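Side-chain contacts in hypothetical protein (Parabacteroides merdae, PDB 4OO3), which is a putative oxidoreductase that probably binds a nicotinamide adenine dinucleotide cofactor through its N-terminal Rossmann-fold domain: residues F128-L131 with E132-F135; A353-E356 with K357-A361. All blocks are in the same frame, centred on the assembly; numbering follows the deposited sequence.

Contact 1. Residues F128-L131 with E132-F135; sequences FKLL and EECF
In helix 125-140, the connection of the beta-alpha-beta unit that runs from strand 114-117 to strand 145-147, Phe128 and Glu132 meet one turn apart. Glu132 CG lies over one face of the Phe128 ring, 4.3 Å from the ring centroid and displaced toward the rim, a CH-pi contact. The carboxylate follows: its CD comes to 3.6 Å from CE2 of Phe128, and its plane is turned only 24° from that of the ring. With CG of Glu132 opposite its own carbonyl carbon (chi1 -71°), the chain leans back toward the preceding turn and reaches the phenyl group. Tyr239 meets the Phe128 ring edge-to-face.

Three residues further along, Leu131 and Phe135 run side by side and point the same way, with Leu131 CG 3.9 Å from CE2 of Phe135. The Phe135 ring also comes close to the backbone, its CD2 lying 3.3 Å from Leu131 O in an oblique approach. That oxygen accepts the backbone bond from Phe135 N at 3.1 Å. Cys134 N is bound to Leu130 O at 3.0 Å, and the same i to i+4 pattern joins Glu132 to Phe128 and Glu133 to Lys129. The exposed Glu133 brings its OE1 to 3.8 Å from CD1 of Leu130.

The apolar side chains meet three elements of the fold. Leu131, Cys134 and Phe135 touch Leu145 of the sheet, while Phe128, Leu131 and Phe135 also reach helix 419-439; Leu130 and Cys134 face helix 98-110. An amphipathic helix packed on a parallel sheet in this manner is the connection characteristic of the Rossmann fold.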
ATOM      1  N   PHE A 128     -12.872 -11.285  -0.717  1.00 32.31           N
ATOM      2  CA  PHE A 128     -11.809 -12.018  -0.017  1.00 32.28           C
ATOM      3  C   PHE A 128     -11.863 -13.519  -0.306  1.00 33.49           C
ATOM      4  O   PHE A 128     -10.828 -14.153  -0.521  1.00 29.92           O
ATOM      5  CB  PHE A 128     -11.877 -11.806   1.497  1.00 33.17           C
ATOM      6  CG  PHE A 128     -10.886 -12.647   2.264  1.00 32.90           C
ATOM      7  CD1 PHE A 128      -9.527 -12.351   2.220  1.00 30.83           C
ATOM      8  CD2 PHE A 128     -11.301 -13.750   2.994  1.00 33.66           C
ATOM      9  CE1 PHE A 128      -8.607 -13.118   2.913  1.00 29.86           C
ATOM     10  CE2 PHE A 128     -10.380 -14.525   3.689  1.00 34.25           C
ATOM     11  CZ  PHE A 128      -9.032 -14.209   3.647  1.00 31.12           C
ATOM     12  N   LYS A 129     -13.069 -14.078  -0.290  1.00 36.11           N
ATOM     13  CA  LYS A 129     -13.274 -15.487  -0.629  1.00 39.70           C
ATOM     14  C   LYS A 129     -12.790 -15.752  -2.051  1.00 35.76           C
ATOM     15  O   LYS A 129     -12.100 -16.735  -2.309  1.00 31.86           O
ATOM     16  CB  LYS A 129     -14.752 -15.868  -0.478  1.00 46.84           C
ATOM     17  CG  LYS A 129     -14.993 -17.327  -0.117  1.00 57.81           C
ATOM     18  CD  LYS A 129     -16.249 -17.483   0.736  1.00 71.02           C
ATOM     19  CE  LYS A 129     -16.339 -18.849   1.408  1.00 78.22           C
ATOM     20  NZ  LYS A 129     -16.837 -19.901   0.484  1.00 84.05           N
ATOM     21  N   LEU A 130     -13.140 -14.851  -2.967  1.00 35.72           N
ATOM     22  CA  LEU A 130     -12.683 -14.936  -4.356  1.00 35.21           C
ATOM     23  C   LEU A 130     -11.148 -14.845  -4.452  1.00 32.26           C
ATOM     24  O   LEU A 130     -10.531 -15.520  -5.276  1.00 31.89           O
ATOM     25  CB  LEU A 130     -13.345 -13.831  -5.201  1.00 36.19           C
ATOM     26  CG  LEU A 130     -13.287 -13.979  -6.728  1.00 38.00           C
ATOM     27  CD1 LEU A 130     -13.943 -15.278  -7.175  1.00 39.07           C
ATOM     28  CD2 LEU A 130     -13.933 -12.780  -7.411  1.00 38.26           C
ATOM     29  N   LEU A 131     -10.542 -14.025  -3.594  1.00 30.72           N
ATOM     30  CA  LEU A 131      -9.091 -13.832  -3.600  1.00 30.28           C
ATOM     31  C   LEU A 131      -8.367 -15.070  -3.106  1.00 32.04           C
ATOM     32  O   LEU A 131      -7.256 -15.341  -3.540  1.00 33.50           O
ATOM     33  CB  LEU A 131      -8.698 -12.635  -2.735  1.00 30.98           C
ATOM     34  CG  LEU A 131      -7.214 -12.257  -2.658  1.00 31.45           C
ATOM     35  CD1 LEU A 131      -6.697 -11.819  -4.018  1.00 32.32           C
ATOM     36  CD2 LEU A 131      -6.994 -11.156  -1.637  1.00 32.29           C
ATOM     37  N   GLU A 132      -8.980 -15.802  -2.179  1.00 32.65           N
ATOM     38  CA  GLU A 132      -8.448 -17.092  -1.751  1.00 33.90           C
ATOM     39  C   GLU A 132      -8.403 -18.083  -2.906  1.00 34.18           C
ATOM     40  O   GLU A 132      -7.421 -18.799  -3.062  1.00 33.59           O
ATOM     41  CB  GLU A 132      -9.285 -17.689  -0.622  1.00 36.24           C
ATOM     42  CG  GLU A 132      -9.146 -16.971   0.702  1.00 38.49           C
ATOM     43  CD  GLU A 132     -10.013 -17.598   1.764  1.00 41.53           C
ATOM     44  OE1 GLU A 132     -11.255 -17.551   1.632  1.00 44.98           O
ATOM     45  OE2 GLU A 132      -9.444 -18.155   2.716  1.00 41.71           O
ATOM     46  N   GLU A 133      -9.469 -18.129  -3.705  1.00 36.02           N
ATOM     47  CA  GLU A 133      -9.492 -18.982  -4.899  1.00 40.26           C
ATOM     48  C   GLU A 133      -8.370 -18.581  -5.879  1.00 35.59           C
ATOM     49  O   GLU A 133      -7.664 -19.446  -6.413  1.00 33.25           O
ATOM     50  CB  GLU A 133     -10.862 -18.922  -5.592  1.00 44.86           C
ATOM     51  CG  GLU A 133     -11.125 -20.082  -6.546  1.00 52.38           C
ATOM     52  CD  GLU A 133     -12.417 -19.940  -7.340  1.00 58.62           C
ATOM     53  OE1 GLU A 133     -13.232 -19.047  -7.029  1.00 62.66           O
ATOM     54  OE2 GLU A 133     -12.624 -20.732  -8.286  1.00 62.41           O
ATOM     55  N   CYS A 134      -8.212 -17.271  -6.091  1.00 33.11           N
ATOM     56  CA  CYS A 134      -7.132 -16.726  -6.925  1.00 32.18           C
ATOM     57  C   CYS A 134      -5.771 -17.274  -6.511  1.00 31.97           C
ATOM     58  O   CYS A 134      -4.987 -17.720  -7.355  1.00 31.77           O
ATOM     59  CB  CYS A 134      -7.087 -15.195  -6.846  1.00 31.24           C
ATOM     60  SG  CYS A 134      -8.520 -14.335  -7.528  1.00 33.12           S
ATOM     61  N   PHE A 135      -5.489 -17.247  -5.212  1.00 29.77           N
ATOM     62  CA  PHE A 135      -4.225 -17.787  -4.722  1.00 28.83           C
ATOM     63  C   PHE A 135      -4.127 -19.300  -4.915  1.00 30.13           C
ATOM     64  O   PHE A 135      -3.046 -19.821  -5.187  1.00 30.46           O
ATOM     65  CB  PHE A 135      -3.986 -17.391  -3.264  1.00 27.52           C
ATOM     66  CG  PHE A 135      -3.439 -15.995  -3.104  1.00 25.95           C
ATOM     67  CD1 PHE A 135      -2.225 -15.647  -3.666  1.00 25.57           C
ATOM     68  CD2 PHE A 135      -4.131 -15.040  -2.388  1.00 26.38           C
ATOM     69  CE1 PHE A 135      -1.718 -14.373  -3.527  1.00 25.99           C
ATOM     70  CE2 PHE A 135      -3.626 -13.762  -2.240  1.00 25.73           C
ATOM     71  CZ  PHE A 135      -2.418 -13.427  -2.812  1.00 25.53           C
TER

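Contact 2. Residues A353-E356 with K357-A361; sequences AAYE and KDLTA
Glu356, Tyr355 and Lys357, with Leu359 close behind, account for most of the surface buried between consecutive turns of helix 352-369. Tyr355 meets Leu359 through the far end of its ring: CD1 of the leucine lies 3.8 Å from CZ and 3.6 Å from OH of Tyr355, in an oblique approach. A chi1 of -178° sets CG opposite the backbone N, and the phenol runs outward and somewhat forward, toward the next turn. Its hydroxyl is hydrogen-bonded to Val169 O, and the pair is flanked by strand 341-346 and by Trp383, which touches Leu359.

The backbone oxygen of Glu356 accepts Thr360 N at 3.1 Å. Thr360 OG1 is also 3.0 Å from Glu356 O, but Lys357 O lies within reach as well, and the proton may go to either. The carboxylate of Glu356 has a long, weak ion pair with Lys377. Lys357 packs by its aliphatic part, CG lying 3.5 Å from Ala353 O, before the chain leads outward.

Leu359 N gives Tyr355 O a bond of 2.9 Å. Asp358 OD2 sits 3.0 Å from Ala354 O, two acceptors in an approach probably unfavourable unless the carboxylate is protonated or imprecisely placed. The chemistry implies a buried Tyr355-Leu359 pair with a satisfied phenol, beside exposed Lys357 and Thr360 and a partly exposed Glu356.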
ATOM      1  N   ALA A 353      21.399   4.922  32.132  1.00 64.47           N
ATOM      2  CA  ALA A 353      22.839   4.968  31.880  1.00 63.62           C
ATOM      3  C   ALA A 353      23.308   3.716  31.131  1.00 63.76           C
ATOM      4  O   ALA A 353      24.001   3.807  30.114  1.00 63.60           O
ATOM      5  CB  ALA A 353      23.597   5.116  33.193  1.00 62.94           C
ATOM      6  N   ALA A 354      22.916   2.553  31.644  1.00 62.09           N
ATOM      7  CA  ALA A 354      23.281   1.269  31.049  1.00 59.44           C
ATOM      8  C   ALA A 354      22.572   1.031  29.710  1.00 56.80           C
ATOM      9  O   ALA A 354      23.122   0.388  28.808  1.00 55.41           O
ATOM     10  CB  ALA A 354      22.966   0.140  32.022  1.00 59.84           C
ATOM     11  N   TYR A 355      21.348   1.537  29.586  1.00 53.76           N
ATOM     12  CA  TYR A 355      20.607   1.430  28.334  1.00 50.58           C
ATOM     13  C   TYR A 355      21.328   2.196  27.217  1.00 50.92           C
ATOM     14  O   TYR A 355      21.435   1.706  26.100  1.00 50.30           O
ATOM     15  CB  TYR A 355      19.163   1.930  28.499  1.00 47.29           C
ATOM     16  CG  TYR A 355      18.346   1.799  27.232  1.00 44.68           C
ATOM     17  CD1 TYR A 355      18.033   0.545  26.718  1.00 42.66           C
ATOM     18  CD2 TYR A 355      17.908   2.921  26.539  1.00 43.41           C
ATOM     19  CE1 TYR A 355      17.305   0.411  25.554  1.00 40.30           C
ATOM     20  CE2 TYR A 355      17.177   2.798  25.373  1.00 41.94           C
ATOM     21  CZ  TYR A 355      16.881   1.540  24.883  1.00 39.75           C
ATOM     22  OH  TYR A 355      16.161   1.403  23.724  1.00 35.98           O
ATOM     23  N   GLU A 356      21.840   3.381  27.534  1.00 54.22           N
ATOM     24  CA  GLU A 356      22.519   4.215  26.541  1.00 56.91           C
ATOM     25  C   GLU A 356      23.784   3.556  25.972  1.00 56.19           C
ATOM     26  O   GLU A 356      24.153   3.805  24.818  1.00 53.29           O
ATOM     27  CB  GLU A 356      22.854   5.587  27.137  1.00 59.02           C
ATOM     28  CG  GLU A 356      23.419   6.575  26.124  1.00 62.00           C
ATOM     29  CD  GLU A 356      23.251   8.026  26.535  1.00 67.22           C
ATOM     30  OE1 GLU A 356      22.566   8.304  27.544  1.00 69.15           O
ATOM     31  OE2 GLU A 356      23.802   8.899  25.834  1.00 71.91           O
ATOM     32  N   LYS A 357      24.433   2.718  26.779  1.00 55.05           N
ATOM     33  CA  LYS A 357      25.620   1.982  26.337  1.00 56.95           C
ATOM     34  C   LYS A 357      25.255   0.800  25.433  1.00 54.89           C
ATOM     35  O   LYS A 357      25.966   0.511  24.469  1.00 53.93           O
ATOM     36  CB  LYS A 357      26.437   1.498  27.537  1.00 59.04           C
ATOM     37  CG  LYS A 357      26.893   2.625  28.453  1.00 64.87           C
ATOM     38  CD  LYS A 357      28.189   2.297  29.184  1.00 70.83           C
ATOM     39  CE  LYS A 357      28.080   1.020  30.006  1.00 73.89           C
ATOM     40  NZ  LYS A 357      29.309   0.769  30.810  1.00 75.98           N
ATOM     41  N   ASP A 358      24.154   0.119  25.748  1.00 55.18           N
ATOM     42  CA  ASP A 358      23.621  -0.937  24.874  1.00 53.93           C
ATOM     43  C   ASP A 358      23.194  -0.322  23.548  1.00 50.46           C
ATOM     44  O   ASP A 358      23.391  -0.909  22.482  1.00 47.70           O
ATOM     45  CB  ASP A 358      22.414  -1.635  25.520  1.00 54.25           C
ATOM     46  CG  ASP A 358      22.781  -2.409  26.778  1.00 56.76           C
ATOM     47  OD1 ASP A 358      23.785  -3.151  26.763  1.00 58.71           O
ATOM     48  OD2 ASP A 358      22.055  -2.274  27.784  1.00 59.16           O
ATOM     49  N   LEU A 359      22.608   0.866  23.642  1.00 49.49           N
ATOM     50  CA  LEU A 359      22.161   1.626  22.487  1.00 50.99           C
ATOM     51  C   LEU A 359      23.325   1.877  21.521  1.00 51.67           C
ATOM     52  O   LEU A 359      23.269   1.491  20.352  1.00 47.23           O
ATOM     53  CB  LEU A 359      21.546   2.954  22.952  1.00 53.87           C
ATOM     54  CG  LEU A 359      20.355   3.518  22.177  1.00 55.84           C
ATOM     55  CD1 LEU A 359      19.205   2.519  22.106  1.00 57.02           C
ATOM     56  CD2 LEU A 359      19.895   4.814  22.829  1.00 55.78           C
ATOM     57  N   THR A 360      24.388   2.499  22.023  1.00 53.16           N
ATOM     58  CA  THR A 360      25.533   2.850  21.179  1.00 54.09           C
ATOM     59  C   THR A 360      26.237   1.601  20.633  1.00 52.48           C
ATOM     60  O   THR A 360      26.683   1.595  19.487  1.00 53.92           O
ATOM     61  CB  THR A 360      26.530   3.772  21.919  1.00 57.04           C
ATOM     62  OG1 THR A 360      26.683   3.333  23.271  1.00 57.89           O
ATOM     63  CG2 THR A 360      26.030   5.227  21.923  1.00 58.07           C
ATOM     64  N   ALA A 361      26.310   0.542  21.438  1.00 49.74           N
ATOM     65  CA  ALA A 361      26.818  -0.754  20.965  1.00 48.72           C
ATOM     66  C   ALA A 361      25.968  -1.327  19.825  1.00 46.03           C
ATOM     67  O   ALA A 361      26.507  -1.856  18.850  1.00 46.95           O
ATOM     68  CB  ALA A 361      26.894  -1.752  22.113  1.00 49.12           C
TER

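How the contacts relate
Both contacts are local, each joining neighbouring turns of a single helix, yet they lie in different parts of the protein, with centres 48 Å apart and nearest atoms about 35 Å apart. Contact 1 is the more central, about 19 Å from the centre of the chain against 35 Å for contact 2, and half of its touching residues are buried; contact 2 has two buried among eight. The difference shows in the chemistry: the Rossmann helix is packed on several sides and relies largely on aromatic and aliphatic groups, with the aliphatic part of a glutamate on one ring, whereas the peripheral helix of the C-terminal region has one apolar pair beside the mixed sheet and more polar side chains elsewhere.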